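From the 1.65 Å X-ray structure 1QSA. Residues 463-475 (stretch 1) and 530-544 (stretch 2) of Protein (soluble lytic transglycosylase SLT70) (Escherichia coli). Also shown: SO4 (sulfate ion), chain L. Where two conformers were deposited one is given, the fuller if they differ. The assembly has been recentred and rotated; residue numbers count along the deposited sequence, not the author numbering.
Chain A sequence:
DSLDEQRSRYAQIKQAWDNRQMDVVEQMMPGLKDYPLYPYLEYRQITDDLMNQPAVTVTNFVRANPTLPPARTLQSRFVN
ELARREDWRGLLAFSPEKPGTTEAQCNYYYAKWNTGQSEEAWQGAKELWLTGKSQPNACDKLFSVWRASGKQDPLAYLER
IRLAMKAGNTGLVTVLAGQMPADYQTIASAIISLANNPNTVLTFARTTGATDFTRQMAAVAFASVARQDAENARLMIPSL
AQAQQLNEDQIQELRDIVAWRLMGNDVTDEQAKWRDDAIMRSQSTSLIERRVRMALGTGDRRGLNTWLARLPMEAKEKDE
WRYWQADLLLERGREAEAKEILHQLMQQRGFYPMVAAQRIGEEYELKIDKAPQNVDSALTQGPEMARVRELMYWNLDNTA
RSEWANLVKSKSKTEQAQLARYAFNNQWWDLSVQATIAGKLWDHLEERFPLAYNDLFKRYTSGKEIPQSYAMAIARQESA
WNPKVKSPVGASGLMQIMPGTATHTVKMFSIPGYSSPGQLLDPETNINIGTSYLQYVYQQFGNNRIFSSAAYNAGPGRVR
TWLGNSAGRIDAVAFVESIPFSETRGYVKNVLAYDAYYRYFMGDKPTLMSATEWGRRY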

ATOM      1  N   GLY A 463     -15.085  24.113 -16.772  1.00 13.13           N
ATOM      2  CA  GLY A 463     -14.949  24.078 -18.216  1.00 14.28           C
ATOM      3  C   GLY A 463     -14.673  22.681 -18.746  1.00 14.51           C
ATOM      4  O   GLY A 463     -14.226  22.528 -19.876  1.00 15.69           O
ATOM      5  N   LYS A 464     -14.906  21.663 -17.921  1.00 11.26           N
ATOM      6  CA  LYS A 464     -14.660  20.281 -18.337  1.00 12.01           C
ATOM      7  C   LYS A 464     -15.933  19.457 -18.200  1.00 12.50           C
ATOM      8  O   LYS A 464     -16.908  19.923 -17.626  1.00 12.44           O
ATOM      9  CB  LYS A 464     -13.550  19.675 -17.474  1.00 10.84           C
ATOM     10  CG  LYS A 464     -12.242  20.448 -17.559  1.00 11.69           C
ATOM     11  CD  LYS A 464     -11.168  19.789 -16.718  1.00 11.81           C
ATOM     12  CE  LYS A 464      -9.802  20.438 -16.928  1.00 13.91           C
ATOM     13  NZ  LYS A 464      -9.751  21.864 -16.458  1.00 12.53           N
ATOM     14  N   GLU A 465     -15.946  18.254 -18.766  1.00 11.29           N
ATOM     15  CA  GLU A 465     -17.113  17.388 -18.652  1.00 11.71           C
ATOM     16  C   GLU A 465     -17.088  16.514 -17.393  1.00 11.49           C
ATOM     17  O   GLU A 465     -18.134  16.091 -16.909  1.00 11.22           O
ATOM     18  CB  GLU A 465     -17.232  16.508 -19.895  0.76 12.52           C
ATOM     19  CG  GLU A 465     -17.278  17.308 -21.199  0.76 14.03           C
ATOM     20  CD  GLU A 465     -17.077  16.434 -22.414  0.76 18.66           C
ATOM     21  OE1 GLU A 465     -15.938  15.977 -22.634  0.76 17.46           O
ATOM     22  OE2 GLU A 465     -18.066  16.186 -23.147  0.76 20.37           O
ATOM     23  N   ILE A 466     -15.897  16.227 -16.871  1.00 10.82           N
ATOM     24  CA  ILE A 466     -15.799  15.445 -15.636  1.00  9.73           C
ATOM     25  C   ILE A 466     -16.512  16.197 -14.510  1.00  9.98           C
ATOM     26  O   ILE A 466     -16.355  17.417 -14.372  1.00 11.32           O
ATOM     27  CB  ILE A 466     -14.306  15.195 -15.189  1.00 10.04           C
ATOM     28  CG1 ILE A 466     -13.491  16.501 -15.195  1.00  8.52           C
ATOM     29  CG2 ILE A 466     -13.668  14.098 -16.056  1.00  9.43           C
ATOM     30  CD1 ILE A 466     -12.154  16.377 -14.443  1.00  8.87           C
ATOM     31  N   PRO A 467     -17.389  15.509 -13.761  1.00 10.55           N
ATOM     32  CA  PRO A 467     -18.098  16.172 -12.656  1.00 10.65           C
ATOM     33  C   PRO A 467     -17.128  16.578 -11.535  1.00 11.65           C
ATOM     34  O   PRO A 467     -16.114  15.913 -11.305  1.00 10.55           O
ATOM     35  CB  PRO A 467     -19.044  15.079 -12.155  1.00 12.04           C
ATOM     36  CG  PRO A 467     -19.293  14.243 -13.360  1.00 12.18           C
ATOM     37  CD  PRO A 467     -17.911  14.154 -13.992  1.00 10.34           C
ATOM     38  N   GLN A 468     -17.433  17.669 -10.841  1.00 10.17           N
ATOM     39  CA  GLN A 468     -16.589  18.099  -9.715  1.00  9.86           C
ATOM     40  C   GLN A 468     -16.474  16.969  -8.678  1.00  9.58           C
ATOM     41  O   GLN A 468     -15.384  16.672  -8.198  1.00 10.00           O
ATOM     42  CB  GLN A 468     -17.167  19.340  -9.043  1.00 11.34           C
ATOM     43  CG  GLN A 468     -16.235  19.904  -7.962  1.00 12.04           C
ATOM     44  CD  GLN A 468     -16.888  20.998  -7.145  1.00 15.21           C
ATOM     45  OE1 GLN A 468     -17.721  21.746  -7.654  1.00 15.24           O
ATOM     46  NE2 GLN A 468     -16.516  21.097  -5.873  1.00 15.06           N
ATOM     47  N   SER A 469     -17.598  16.332  -8.358  1.00 10.38           N
ATOM     48  CA  SER A 469     -17.637  15.237  -7.389  1.00 10.59           C
ATOM     49  C   SER A 469     -16.698  14.098  -7.789  1.00  9.30           C
ATOM     50  O   SER A 469     -16.029  13.502  -6.942  1.00 11.99           O
ATOM     51  CB  SER A 469     -19.076  14.711  -7.251  1.00 11.48           C
ATOM     52  OG  SER A 469     -19.527  14.114  -8.466  1.00 10.83           O
ATOM     53  N   TYR A 470     -16.638  13.831  -9.088  1.00 10.26           N
ATOM     54  CA  TYR A 470     -15.803  12.768  -9.617  1.00  8.44           C
ATOM     55  C   TYR A 470     -14.314  13.081  -9.444  1.00  9.42           C
ATOM     56  O   TYR A 470     -13.545  12.207  -9.027  1.00  8.24           O
ATOM     57  CB  TYR A 470     -16.161  12.499 -11.080  1.00  8.58           C
ATOM     58  CG  TYR A 470     -15.308  11.436 -11.709  1.00  9.70           C
ATOM     59  CD1 TYR A 470     -15.177  10.174 -11.111  1.00  9.15           C
ATOM     60  CD2 TYR A 470     -14.581  11.700 -12.874  1.00  9.49           C
ATOM     61  CE1 TYR A 470     -14.331   9.198 -11.657  1.00  9.43           C
ATOM     62  CE2 TYR A 470     -13.741  10.737 -13.428  1.00  9.77           C
ATOM     63  CZ  TYR A 470     -13.620   9.494 -12.815  1.00  9.44           C
ATOM     64  OH  TYR A 470     -12.758   8.558 -13.354  1.00  8.10           O
ATOM     65  N   ALA A 471     -13.905  14.307  -9.784  1.00  9.07           N
ATOM     66  CA  ALA A 471     -12.500  14.720  -9.608  1.00  9.01           C
ATOM     67  C   ALA A 471     -12.117  14.611  -8.128  1.00  8.89           C
ATOM     68  O   ALA A 471     -11.024  14.152  -7.779  1.00  9.18           O
ATOM     69  CB  ALA A 471     -12.291  16.138 -10.098  1.00 10.67           C
ATOM     70  N   MET A 472     -13.040  15.000  -7.253  1.00  7.58           N
ATOM     71  CA  MET A 472     -12.818  14.909  -5.818  1.00  8.57           C
ATOM     72  C   MET A 472     -12.687  13.463  -5.338  1.00  8.72           C
ATOM     73  O   MET A 472     -11.832  13.173  -4.502  1.00  9.54           O
ATOM     74  CB  MET A 472     -13.912  15.665  -5.061  1.00  9.16           C
ATOM     75  CG  MET A 472     -13.786  17.165  -5.285  1.00 10.47           C
ATOM     76  SD  MET A 472     -15.106  18.152  -4.579  1.00 12.53           S
ATOM     77  CE  MET A 472     -14.577  18.272  -2.852  1.00 11.76           C
ATOM     78  N   ALA A 473     -13.494  12.559  -5.894  1.00  7.82           N
ATOM     79  CA  ALA A 473     -13.433  11.136  -5.542  1.00  8.05           C
ATOM     80  C   ALA A 473     -12.057  10.578  -5.911  1.00  8.29           C
ATOM     81  O   ALA A 473     -11.479   9.796  -5.158  1.00  8.93           O
ATOM     82  CB  ALA A 473     -14.520  10.350  -6.282  1.00  8.38           C
ATOM     83  N   ILE A 474     -11.573  10.935  -7.099  1.00  9.18           N
ATOM     84  CA  ILE A 474     -10.261  10.468  -7.567  1.00  8.55           C
ATOM     85  C   ILE A 474      -9.163  10.956  -6.613  1.00  9.67           C
ATOM     86  O   ILE A 474      -8.308  10.176  -6.171  1.00  8.12           O
ATOM     87  CB  ILE A 474     -10.002  10.940  -9.033  1.00  9.40           C
ATOM     88  CG1 ILE A 474     -10.904  10.153 -10.009  1.00  7.77           C
ATOM     89  CG2 ILE A 474      -8.504  10.798  -9.414  1.00  9.11           C
ATOM     90  CD1 ILE A 474     -10.393   8.737 -10.360  1.00  9.93           C
ATOM     91  N   ALA A 475      -9.200  12.241  -6.263  1.00  9.31           N
ATOM     92  CA  ALA A 475      -8.200  12.793  -5.344  1.00  9.03           C
ATOM     93  C   ALA A 475      -8.255  12.124  -3.964  1.00  9.58           C
ATOM     94  O   ALA A 475      -7.220  11.801  -3.371  1.00  8.30           O
ATOM     95  CB  ALA A 475      -8.392  14.298  -5.213  1.00 10.09           C
ATOM     96  N   GLY A 530      -4.040  17.509 -12.909  1.00  8.88           N
ATOM     97  CA  GLY A 530      -4.754  16.265 -12.674  1.00  9.06           C
ATOM     98  C   GLY A 530      -6.139  16.261 -13.285  1.00  8.97           C
ATOM     99  O   GLY A 530      -6.538  15.272 -13.918  1.00 11.43           O
ATOM    100  N   THR A 531      -6.893  17.348 -13.117  1.00 10.23           N
ATOM    101  CA  THR A 531      -8.234  17.412 -13.731  1.00 10.89           C
ATOM    102  C   THR A 531      -8.116  17.382 -15.261  1.00  8.87           C
ATOM    103  O   THR A 531      -8.984  16.865 -15.951  1.00  9.86           O
ATOM    104  CB  THR A 531      -9.054  18.663 -13.318  1.00 11.63           C
ATOM    105  OG1 THR A 531      -8.345  19.869 -13.648  1.00 12.02           O
ATOM    106  CG2 THR A 531      -9.407  18.622 -11.829  1.00 11.54           C
ATOM    107  N   SER A 532      -7.036  17.946 -15.784  1.00  9.84           N
ATOM    108  CA  SER A 532      -6.794  17.929 -17.224  1.00 10.15           C
ATOM    109  C   SER A 532      -6.577  16.488 -17.721  1.00 10.05           C
ATOM    110  O   SER A 532      -7.253  16.051 -18.650  1.00  9.92           O
ATOM    111  CB  SER A 532      -5.616  18.823 -17.609  0.72  9.08           C
ATOM    112  OG  SER A 532      -5.996  20.185 -17.520  0.72  9.90           O
ATOM    113  N   TYR A 533      -5.718  15.719 -17.049  1.00  9.01           N
ATOM    114  CA  TYR A 533      -5.498  14.336 -17.492  1.00 10.62           C
ATOM    115  C   TYR A 533      -6.768  13.499 -17.307  1.00 11.05           C
ATOM    116  O   TYR A 533      -7.137  12.701 -18.180  1.00 11.10           O
ATOM    117  CB  TYR A 533      -4.329  13.691 -16.747  1.00 10.82           C
ATOM    118  CG  TYR A 533      -3.951  12.342 -17.342  1.00 11.74           C
ATOM    119  CD1 TYR A 533      -3.444  12.253 -18.643  1.00 13.09           C
ATOM    120  CD2 TYR A 533      -4.203  11.158 -16.649  1.00 13.77           C
ATOM    121  CE1 TYR A 533      -3.211  11.005 -19.245  1.00 14.61           C
ATOM    122  CE2 TYR A 533      -3.970   9.903 -17.246  1.00 14.90           C
ATOM    123  CZ  TYR A 533      -3.485   9.841 -18.538  1.00 15.35           C
ATOM    124  OH  TYR A 533      -3.333   8.609 -19.154  1.00 16.88           O
ATOM    125  N   LEU A 534      -7.457  13.708 -16.185  1.00  9.18           N
ATOM    126  CA  LEU A 534      -8.690  12.966 -15.905  1.00  8.65           C
ATOM    127  C   LEU A 534      -9.738  13.263 -16.981  1.00  9.86           C
ATOM    128  O   LEU A 534     -10.395  12.347 -17.486  1.00 10.09           O
ATOM    129  CB  LEU A 534      -9.205  13.332 -14.512  1.00  7.93           C
ATOM    130  CG  LEU A 534     -10.391  12.506 -13.979  1.00  9.06           C
ATOM    131  CD1 LEU A 534     -10.029  11.021 -13.901  1.00  9.55           C
ATOM    132  CD2 LEU A 534     -10.812  13.044 -12.617  1.00  9.13           C
ATOM    133  N   GLN A 535      -9.844  14.531 -17.381  1.00  9.17           N
ATOM    134  CA  GLN A 535     -10.782  14.925 -18.438  1.00  9.25           C
ATOM    135  C   GLN A 535     -10.378  14.259 -19.766  1.00  9.51           C
ATOM    136  O   GLN A 535     -11.233  13.809 -20.530  1.00  9.15           O
ATOM    137  CB  GLN A 535     -10.792  16.458 -18.588  1.00  9.60           C
ATOM    138  CG  GLN A 535     -11.484  16.979 -19.856  1.00  8.60           C
ATOM    139  CD  GLN A 535     -12.945  16.591 -19.982  1.00 10.82           C
ATOM    140  OE1 GLN A 535     -13.668  16.468 -18.994  1.00 10.52           O
ATOM    141  NE2 GLN A 535     -13.393  16.426 -21.220  1.00 12.56           N
ATOM    142  N   TYR A 536      -9.072  14.155 -20.011  1.00 10.32           N
ATOM    143  CA  TYR A 536      -8.567  13.523 -21.224  1.00 11.38           C
ATOM    144  C   TYR A 536      -9.024  12.061 -21.316  1.00 12.30           C
ATOM    145  O   TYR A 536      -9.613  11.667 -22.325  1.00  9.63           O
ATOM    146  CB  TYR A 536      -7.034  13.616 -21.285  1.00 13.41           C
ATOM    147  CG  TYR A 536      -6.390  12.717 -22.328  1.00 12.88           C
ATOM    148  CD1 TYR A 536      -6.641  12.882 -23.689  1.00 17.65           C
ATOM    149  CD2 TYR A 536      -5.540  11.686 -21.940  1.00 17.76           C
ATOM    150  CE1 TYR A 536      -6.048  12.024 -24.644  1.00 17.04           C
ATOM    151  CE2 TYR A 536      -4.955  10.838 -22.874  1.00 18.54           C
ATOM    152  CZ  TYR A 536      -5.207  11.011 -24.214  1.00 17.76           C
ATOM    153  OH  TYR A 536      -4.587  10.174 -25.117  1.00 20.75           O
ATOM    154  N   VAL A 537      -8.785  11.267 -20.273  1.00 11.11           N
ATOM    155  CA  VAL A 537      -9.207   9.861 -20.327  1.00 10.57           C
ATOM    156  C   VAL A 537     -10.736   9.725 -20.282  1.00 10.81           C
ATOM    157  O   VAL A 537     -11.301   8.790 -20.849  1.00 11.56           O
ATOM    158  CB  VAL A 537      -8.494   8.958 -19.266  1.00 11.00           C
ATOM    159  CG1 VAL A 537      -6.988   8.879 -19.567  1.00 11.99           C
ATOM    160  CG2 VAL A 537      -8.736   9.454 -17.863  1.00  9.48           C
ATOM    161  N   TYR A 538     -11.401  10.675 -19.632  1.00 10.38           N
ATOM    162  CA  TYR A 538     -12.859  10.667 -19.552  1.00 10.71           C
ATOM    163  C   TYR A 538     -13.484  10.809 -20.960  1.00 10.61           C
ATOM    164  O   TYR A 538     -14.263   9.956 -21.391  1.00 10.48           O
ATOM    165  CB  TYR A 538     -13.333  11.791 -18.620  1.00 10.30           C
ATOM    166  CG  TYR A 538     -14.821  11.803 -18.291  1.00 10.49           C
ATOM    167  CD1 TYR A 538     -15.390  10.810 -17.484  1.00 10.15           C
ATOM    168  CD2 TYR A 538     -15.643  12.841 -18.734  1.00  9.01           C
ATOM    169  CE1 TYR A 538     -16.742  10.863 -17.122  1.00 10.02           C
ATOM    170  CE2 TYR A 538     -16.994  12.904 -18.376  1.00 12.58           C
ATOM    171  CZ  TYR A 538     -17.529  11.904 -17.564  1.00 13.51           C
ATOM    172  OH  TYR A 538     -18.854  11.940 -17.202  1.00 15.77           O
ATOM    173  N   GLN A 539     -13.087  11.840 -21.708  1.00 10.47           N
ATOM    174  CA  GLN A 539     -13.633  12.041 -23.045  1.00 11.69           C
ATOM    175  C   GLN A 539     -13.185  10.940 -24.003  1.00 12.48           C
ATOM    176  O   GLN A 539     -13.955  10.510 -24.852  1.00 13.15           O
ATOM    177  CB  GLN A 539     -13.259  13.437 -23.586  1.00 12.69           C
ATOM    178  CG  GLN A 539     -11.766  13.685 -23.824  1.00 11.84           C
ATOM    179  CD  GLN A 539     -11.255  13.096 -25.140  1.00 13.58           C
ATOM    180  OE1 GLN A 539     -11.945  13.133 -26.156  1.00 14.22           O
ATOM    181  NE2 GLN A 539     -10.042  12.547 -25.114  1.00 13.48           N
ATOM    182  N   GLN A 540     -11.963  10.442 -23.813  1.00 11.99           N
ATOM    183  CA  GLN A 540     -11.424   9.397 -24.675  1.00 13.23           C
ATOM    184  C   GLN A 540     -12.275   8.125 -24.627  1.00 13.73           C
ATOM    185  O   GLN A 540     -12.475   7.459 -25.650  1.00 13.60           O
ATOM    186  CB  GLN A 540      -9.973   9.083 -24.328  0.64 14.32           C
ATOM    187  CG  GLN A 540      -9.303   8.210 -25.380  0.64 18.34           C
ATOM    188  CD  GLN A 540      -7.806   8.154 -25.223  0.64 20.33           C
ATOM    189  OE1 GLN A 540      -7.273   7.311 -24.500  0.64 21.38           O
ATOM    190  NE2 GLN A 540      -7.110   9.057 -25.907  0.64 18.84           N
ATOM    191  N   PHE A 541     -12.808   7.818 -23.448  1.00 11.81           N
ATOM    192  CA  PHE A 541     -13.640   6.635 -23.282  1.00 14.90           C
ATOM    193  C   PHE A 541     -15.145   6.895 -23.199  1.00 16.52           C
ATOM    194  O   PHE A 541     -15.875   6.146 -22.551  1.00 19.11           O
ATOM    195  CB  PHE A 541     -13.158   5.803 -22.090  1.00 14.50           C
ATOM    196  CG  PHE A 541     -11.828   5.130 -22.324  1.00 14.13           C
ATOM    197  CD1 PHE A 541     -11.751   3.935 -23.025  1.00 16.10           C
ATOM    198  CD2 PHE A 541     -10.651   5.712 -21.868  1.00 14.33           C
ATOM    199  CE1 PHE A 541     -10.514   3.328 -23.274  1.00 16.02           C
ATOM    200  CE2 PHE A 541      -9.419   5.117 -22.108  1.00 15.02           C
ATOM    201  CZ  PHE A 541      -9.348   3.923 -22.814  1.00 14.64           C
ATOM    202  N   GLY A 542     -15.604   7.972 -23.831  1.00 15.36           N
ATOM    203  CA  GLY A 542     -17.035   8.247 -23.863  1.00 13.89           C
ATOM    204  C   GLY A 542     -17.737   8.708 -22.602  1.00 14.54           C
ATOM    205  O   GLY A 542     -18.907   8.366 -22.376  1.00 13.98           O
ATOM    206  N   ASN A 543     -17.029   9.465 -21.770  1.00 12.07           N
ATOM    207  CA  ASN A 543     -17.604  10.021 -20.549  1.00 11.67           C
ATOM    208  C   ASN A 543     -18.147   8.943 -19.612  1.00 12.33           C
ATOM    209  O   ASN A 543     -19.177   9.123 -18.957  1.00 14.53           O
ATOM    210  CB  ASN A 543     -18.704  11.042 -20.898  1.00 14.57           C
ATOM    211  CG  ASN A 543     -18.151  12.326 -21.517  1.00 17.32           C
ATOM    212  OD1 ASN A 543     -17.001  12.382 -21.964  1.00 15.89           O
ATOM    213  ND2 ASN A 543     -18.984  13.363 -21.555  1.00 16.13           N
ATOM    214  N   ASN A 544     -17.382   7.867 -19.483  1.00  9.45           N
ATOM    215  CA  ASN A 544     -17.756   6.743 -18.626  1.00 10.29           C
ATOM    216  C   ASN A 544     -16.740   6.652 -17.485  1.00  9.39           C
ATOM    217  O   ASN A 544     -15.555   6.459 -17.730  1.00  9.51           O
ATOM    218  CB  ASN A 544     -17.765   5.467 -19.478  1.00  9.76           C
ATOM    219  CG  ASN A 544     -18.149   4.240 -18.685  1.00 11.67           C
ATOM    220  OD1 ASN A 544     -17.448   3.857 -17.745  1.00 10.75           O
ATOM    221  ND2 ASN A 544     -19.253   3.594 -19.076  1.00 10.27           N
TER
HETATM  222  S   SO4 L 711     -20.669  19.380 -12.141  1.00 51.60           S
HETATM  223  O1  SO4 L 711     -19.237  19.488 -11.814  1.00 50.32           O
HETATM  224  O2  SO4 L 711     -21.326  18.438 -11.219  1.00 53.08           O
HETATM  225  O3  SO4 L 711     -21.308  20.702 -12.013  1.00 53.78           O
HETATM  226  O4  SO4 L 711     -20.833  18.889 -13.522  1.00 53.10           O
HETATM  227  O   HOH W   1      -7.105  22.107 -15.780  1.00 26.80           O
HETATM  228  O   HOH W   2     -20.562  14.050 -17.830  1.00 40.80           O

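Read from the helix of stretch 2, this contact follows a simple rule: one face packs apolar side chains, and one glutamine pins the loop that leads into the other helix. The helix axes come no closer than 10.8 Å, at 111°, and much of the contact is made by the loop segment Lys464 to Ile466.

Thr531 begins the contacting face. Its CG2 lies 4.2 Å from Ala471 CB, while Ile466 CD1 lies 3.5 Å from its backbone O. Ser532 points its CA-to-CB bond away, yet a water joins its OG (2.8 Å) to Lys464 NZ (2.7 Å from the same water), so the lysine is tied to the helix indirectly.

Leu534, the most covered residue here, is the apolar center. Its CD2 sits 4.0 Å from Ile466 CD1 and 3.9 Å from Ile474 CG1; at Ala471 this methyl lies nearer the backbone CA, at 3.8 Å, than CB, at 4.3 Å. Both methyls, CD1 and CD2, lie 3.8 Å from Tyr470 CE2.

Gln535 supplies the polar logic. Its OE1 accepts from two successive backbone amides, Glu465 N at 2.9 Å and Ile466 N at 3.1 Å, while its NE2 donates to Glu465 OE1 at 2.9 Å. A single amide group thus satisfies loop backbone and side chain together.

One turn on, Tyr538 offers a ring face to Ile466: CG2 of the isoleucine is 3.4 Å from Tyr538 CG, and Ile466 CA stands 4.3 Å from the ring centroid, a CH-pi contact. A second water donates to Tyr538 OH at 2.8 Å and, weakly, to Glu465 O at 3.3 Å.

Beyond the helix, Asn543 ND2 reaches back to Glu465 OE2 at 3.4 Å, a weak but nearly linear hydrogen bond. The glutamate carboxylate therefore bridges Gln535 and Asn543.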